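Local coordinates for uncharacterized protein (PDB 3LLB), which is the C-terminal transporter-associated domain of a CorC-like protein that probably plays a role in magnesium and cobalt ion transport, at residues 10-22 with 26-39. Sequence-based numbering, arbitrary orientation.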
loop_
_atom_site.group_PDB
_atom_site.type_symbol
_atom_site.label_atom_id
_atom_site.label_comp_id
_atom_site.label_asym_id
_atom_site.label_seq_id
_atom_site.Cartn_x
_atom_site.Cartn_y
_atom_site.Cartn_z
ATOM N N ASP A 10 3.103 8.044 -9.885
ATOM C CA ASP A 10 3.006 7.202 -8.696
ATOM C C ASP A 10 2.392 8.000 -7.547
ATOM O O ASP A 10 2.046 9.203 -7.667
ATOM C CB ASP A 10 4.388 6.733 -8.265
ATOM C CG ASP A 10 5.056 5.834 -9.245
ATOM O OD1 ASP A 10 4.464 5.426 -10.303
ATOM O OD2 ASP A 10 6.219 5.497 -8.899
ATOM N N PHE A 11 2.170 7.303 -6.442
ATOM C CA PHE A 11 1.526 7.886 -5.287
ATOM C C PHE A 11 2.289 7.458 -4.058
ATOM O O PHE A 11 2.827 6.331 -4.042
ATOM C CB PHE A 11 0.095 7.400 -5.159
ATOM C CG PHE A 11 -0.783 7.839 -6.288
ATOM C CD1 PHE A 11 -1.517 9.015 -6.178
ATOM C CD2 PHE A 11 -0.839 7.111 -7.444
ATOM C CE1 PHE A 11 -2.321 9.420 -7.233
ATOM C CE2 PHE A 11 -1.668 7.556 -8.531
ATOM C CZ PHE A 11 -2.358 8.663 -8.396
ATOM N N ILE A 12 2.350 8.335 -3.067
ATOM C CA ILE A 12 2.670 7.932 -1.689
ATOM C C ILE A 12 1.334 7.619 -0.994
ATOM O O ILE A 12 0.449 8.448 -0.969
ATOM C CB ILE A 12 3.488 8.980 -0.892
ATOM C CG1 ILE A 12 4.745 9.389 -1.647
ATOM C CG2 ILE A 12 3.875 8.364 0.447
ATOM C CD1 ILE A 12 5.489 10.539 -1.004
ATOM N N VAL A 13 1.195 6.417 -0.433
ATOM C CA VAL A 13 -0.012 5.948 0.220
ATOM C C VAL A 13 0.267 5.612 1.661
ATOM O O VAL A 13 1.187 4.829 1.950
ATOM C CB VAL A 13 -0.565 4.745 -0.564
ATOM C CG1 VAL A 13 -1.810 4.210 0.066
ATOM C CG2 VAL A 13 -0.854 5.118 -2.040
ATOM N N LYS A 14 -0.498 6.187 2.600
ATOM C CA LYS A 14 -0.355 5.818 4.014
ATOM C C LYS A 14 -0.829 4.374 4.259
ATOM O O LYS A 14 -1.847 3.930 3.670
ATOM C CB LYS A 14 -1.147 6.781 4.872
ATOM C CG LYS A 14 -0.523 8.189 5.002
ATOM C CD LYS A 14 -1.423 9.026 5.834
ATOM C CE LYS A 14 -0.829 10.384 6.045
ATOM N NZ LYS A 14 -1.796 11.315 6.716
ATOM N N ALA A 15 -0.072 3.621 5.078
ATOM C CA ALA A 15 -0.460 2.259 5.418
ATOM C C ALA A 15 -1.840 2.141 6.128
ATOM O O ALA A 15 -2.558 1.175 5.987
ATOM C CB ALA A 15 0.712 1.611 6.230
ATOM N N LEU A 16 -2.227 3.171 6.856
ATOM C CA LEU A 16 -3.515 3.240 7.556
ATOM C C LEU A 16 -4.717 3.498 6.647
ATOM O O LEU A 16 -5.860 3.390 7.103
ATOM C CB LEU A 16 -3.444 4.291 8.730
ATOM C CG LEU A 16 -2.939 5.743 8.431
ATOM C CD1 LEU A 16 -4.003 6.549 7.643
ATOM C CD2 LEU A 16 -2.355 6.614 9.636
ATOM N N THR A 17 -4.489 3.850 5.373
ATOM C CA THR A 17 -5.587 3.941 4.352
ATOM C C THR A 17 -6.495 2.725 4.355
ATOM O O THR A 17 -6.030 1.655 4.113
ATOM C CB THR A 17 -5.055 4.140 2.920
ATOM O OG1 THR A 17 -4.158 5.247 2.945
ATOM C CG2 THR A 17 -6.199 4.399 1.861
ATOM N N PRO A 18 -7.792 2.913 4.640
ATOM C CA PRO A 18 -8.750 1.869 4.490
ATOM C C PRO A 18 -8.726 1.267 3.112
ATOM O O PRO A 18 -8.621 1.984 2.151
ATOM C CB PRO A 18 -10.068 2.629 4.700
ATOM C CG PRO A 18 -9.726 3.536 5.796
ATOM C CD PRO A 18 -8.435 4.092 5.270
ATOM N N VAL A 19 -8.838 -0.038 3.022
ATOM C CA VAL A 19 -8.915 -0.670 1.724
ATOM C C VAL A 19 -10.101 -0.123 0.856
ATOM O O VAL A 19 -9.938 0.057 -0.366
ATOM C CB VAL A 19 -8.869 -2.251 1.875
ATOM C CG1 VAL A 19 -9.415 -2.916 0.627
ATOM C CG2 VAL A 19 -7.465 -2.669 2.116
ATOM N N ASP A 20 -11.268 0.161 1.465
ATOM C CA ASP A 20 -12.437 0.755 0.752
ATOM C C ASP A 20 -12.080 2.096 0.083
ATOM O O ASP A 20 -12.405 2.350 -1.102
ATOM C CB ASP A 20 -13.640 0.932 1.704
ATOM C CG ASP A 20 -13.245 1.602 3.071
ATOM O OD1 ASP A 20 -12.973 2.846 3.119
ATOM O OD2 ASP A 20 -13.227 0.896 4.117
ATOM N N ALA A 21 -11.372 2.927 0.843
ATOM C CA ALA A 21 -10.810 4.208 0.361
ATOM C C ALA A 21 -9.814 4.006 -0.739
ATOM O O ALA A 21 -9.893 4.718 -1.726
ATOM C CB ALA A 21 -10.195 4.931 1.478
ATOM N N PHE A 22 -8.877 3.057 -0.572
ATOM C CA PHE A 22 -7.898 2.781 -1.610
ATOM C C PHE A 22 -8.555 2.363 -2.958
ATOM O O PHE A 22 -8.183 2.873 -4.007
ATOM C CB PHE A 22 -6.932 1.732 -1.113
ATOM C CG PHE A 22 -5.820 1.401 -2.064
ATOM C CD1 PHE A 22 -4.574 1.958 -1.903
ATOM C CD2 PHE A 22 -6.020 0.492 -3.084
ATOM C CE1 PHE A 22 -3.549 1.660 -2.794
ATOM C CE2 PHE A 22 -5.001 0.223 -3.979
ATOM C CZ PHE A 22 -3.742 0.797 -3.778
ATOM N N PHE A 26 -8.103 4.254 -6.529
ATOM C CA PHE A 26 -7.305 3.641 -7.584
ATOM C C PHE A 26 -8.008 2.640 -8.520
ATOM O O PHE A 26 -7.407 2.135 -9.435
ATOM C CB PHE A 26 -6.012 3.049 -6.951
ATOM C CG PHE A 26 -5.227 4.064 -6.125
ATOM C CD1 PHE A 26 -4.652 5.156 -6.736
ATOM C CD2 PHE A 26 -5.055 3.918 -4.770
ATOM C CE1 PHE A 26 -3.978 6.088 -6.032
ATOM C CE2 PHE A 26 -4.362 4.850 -4.063
ATOM C CZ PHE A 26 -3.843 5.940 -4.681
ATOM N N GLY A 27 -9.270 2.349 -8.290
ATOM C CA GLY A 27 -10.006 1.520 -9.201
ATOM C C GLY A 27 -9.759 0.053 -9.006
ATOM O O GLY A 27 -10.279 -0.769 -9.770
ATOM N N SER A 28 -9.053 -0.291 -7.937
ATOM C CA SER A 28 -8.733 -1.672 -7.574
ATOM C C SER A 28 -9.926 -2.356 -6.943
ATOM O O SER A 28 -10.967 -1.740 -6.716
ATOM C CB SER A 28 -7.574 -1.709 -6.580
ATOM O OG SER A 28 -7.748 -0.761 -5.549
ATOM N N GLU A 29 -9.794 -3.639 -6.716
ATOM C CA GLU A 29 -10.886 -4.441 -6.136
ATOM C C GLU A 29 -10.368 -5.358 -5.007
ATOM O O GLU A 29 -10.793 -6.509 -4.853
ATOM C CB GLU A 29 -11.670 -5.202 -7.253
ATOM C CG GLU A 29 -11.938 -4.470 -8.574
ATOM C CD GLU A 29 -12.510 -5.389 -9.775
ATOM O OE1 GLU A 29 -12.507 -6.653 -9.739
ATOM O OE2 GLU A 29 -12.976 -4.816 -10.794
ATOM N N PHE A 30 -9.486 -4.826 -4.183
ATOM C CA PHE A 30 -8.968 -5.548 -3.015
ATOM C C PHE A 30 -10.112 -5.785 -2.046
ATOM O O PHE A 30 -11.040 -4.998 -1.983
ATOM C CB PHE A 30 -7.799 -4.778 -2.376
ATOM C CG PHE A 30 -6.595 -4.672 -3.281
ATOM C CD1 PHE A 30 -5.922 -5.817 -3.663
ATOM C CD2 PHE A 30 -6.159 -3.465 -3.763
ATOM C CE1 PHE A 30 -4.850 -5.758 -4.507
ATOM C CE2 PHE A 30 -5.081 -3.395 -4.626
ATOM C CZ PHE A 30 -4.425 -4.568 -4.976
ATOM N N SER A 31 -10.099 -6.902 -1.351
ATOM C CA SER A 31 -11.193 -7.256 -0.459
ATOM C C SER A 31 -11.256 -6.469 0.854
ATOM O O SER A 31 -10.435 -6.655 1.744
ATOM C CB SER A 31 -11.123 -8.722 -0.088
ATOM O OG SER A 31 -12.319 -9.043 0.631
ATOM N N ASP A 32 -12.286 -5.639 0.984
ATOM C CA ASP A 32 -12.570 -4.848 2.204
ATOM C C ASP A 32 -13.169 -5.698 3.312
ATOM O O ASP A 32 -13.288 -5.217 4.435
ATOM C CB ASP A 32 -13.553 -3.702 1.883
ATOM C CG ASP A 32 -14.764 -4.189 1.072
ATOM O OD1 ASP A 32 -15.661 -4.865 1.652
ATOM O OD2 ASP A 32 -14.759 -3.942 -0.161
ATOM N N GLU A 33 -13.565 -6.932 2.967
ATOM C CA GLU A 33 -13.948 -7.983 3.936
ATOM C C GLU A 33 -12.742 -8.729 4.538
ATOM O O GLU A 33 -12.758 -9.087 5.727
ATOM C CB GLU A 33 -14.839 -9.037 3.272
ATOM C CG GLU A 33 -16.177 -8.543 2.824
ATOM C CD GLU A 33 -16.901 -9.565 1.946
ATOM O OE1 GLU A 33 -16.968 -10.775 2.322
ATOM O OE2 GLU A 33 -17.419 -9.139 0.880
ATOM N N GLU A 34 -11.739 -9.007 3.698
ATOM C CA GLU A 34 -10.523 -9.730 4.131
ATOM C C GLU A 34 -9.513 -8.778 4.725
ATOM O O GLU A 34 -8.725 -9.198 5.552
ATOM C CB GLU A 34 -9.810 -10.464 2.969
ATOM C CG GLU A 34 -10.652 -11.387 2.093
ATOM C CD GLU A 34 -11.138 -12.618 2.802
ATOM O OE1 GLU A 34 -10.512 -13.035 3.829
ATOM O OE2 GLU A 34 -12.155 -13.173 2.318
ATOM N N PHE A 35 -9.501 -7.516 4.287
ATOM C CA PHE A 35 -8.457 -6.578 4.757
ATOM C C PHE A 35 -8.974 -5.297 5.272
ATOM O O PHE A 35 -9.806 -4.722 4.589
ATOM C CB PHE A 35 -7.528 -6.215 3.618
ATOM C CG PHE A 35 -6.902 -7.385 2.966
ATOM C CD1 PHE A 35 -5.785 -7.982 3.547
ATOM C CD2 PHE A 35 -7.396 -7.890 1.782
ATOM C CE1 PHE A 35 -5.176 -9.040 2.951
ATOM C CE2 PHE A 35 -6.782 -8.965 1.173
ATOM C CZ PHE A 35 -5.654 -9.548 1.774
ATOM N N ASP A 36 -8.425 -4.749 6.360
ATOM C CA ASP A 36 -8.907 -3.432 6.823
ATOM C C ASP A 36 -8.137 -2.296 6.206
ATOM O O ASP A 36 -8.713 -1.302 5.866
ATOM C CB ASP A 36 -8.832 -3.250 8.337
ATOM C CG ASP A 36 -9.907 -4.028 9.079
ATOM O OD1 ASP A 36 -10.959 -4.326 8.490
ATOM O OD2 ASP A 36 -9.691 -4.374 10.273
ATOM N N THR A 37 -6.817 -2.407 6.153
ATOM C CA THR A 37 -5.985 -1.290 5.692
ATOM C C THR A 37 -4.955 -1.771 4.695
ATOM O O THR A 37 -4.708 -2.954 4.578
ATOM C CB THR A 37 -5.276 -0.599 6.861
ATOM O OG1 THR A 37 -4.373 -1.525 7.454
ATOM C CG2 THR A 37 -6.301 -0.125 7.938
ATOM N N VAL A 38 -4.441 -0.830 3.909
ATOM C CA VAL A 38 -3.384 -1.093 2.932
ATOM C C VAL A 38 -2.185 -1.776 3.580
ATOM O O VAL A 38 -1.582 -2.675 3.008
ATOM C CB VAL A 38 -2.990 0.212 2.191
ATOM C CG1 VAL A 38 -1.629 0.088 1.437
ATOM C CG2 VAL A 38 -4.129 0.627 1.250
ATOM N N GLY A 39 -1.800 -1.333 4.769
ATOM C CA GLY A 39 -0.646 -1.960 5.455
ATOM C C GLY A 39 -0.915 -3.426 5.780
ATOM O O GLY A 39 -0.025 -4.251 5.661
#
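Phe26 is wedged between Phe11 and Phe22, turning opposite edges of its ring to their faces. Its CE1 stands over the centre of the Phe11 ring, 3.6 Å from Phe11 CD2, and its CD2 over that of Phe22, 3.4 Å from Phe22 CE1; both pairs are edge-to-face, with planes at 64° and 58°. Phe22 CG lies anti to its backbone N (chi1 -177°), which carries the ring across to Phe26 and lets Val38 CG2 touch CD1 at 3.5 Å. At that ring's edge sits Ser28 OG, hydrogen-bonded to Asn23, while Phe30 completes the aromatic cluster. Strand 11-14 belongs to the antiparallel sheet, and helices 19-26 and 38-46 pack against it, with Leu76 and Leu78 of strand 73-80 touching Val38, Phe22 and Phe26. Val19 spreads its methyls, CG1 to Phe30 CB and CG2 to Phe35 CB. Backbone bonds join the helix starts, Val19 N to Asp36 O (3.1 Å) and Val38 N to Thr17 O (3.0 Å); Pro18 and Thr37 occupy the N-cap positions and form a single beta bridge. Thr37 OG1 caps Gly40 N weakly, and Gly39 N donates to Ala15 O at 2.9 Å. Thr17 OG1 and N both bond Lys14 O, fastening the type I turn.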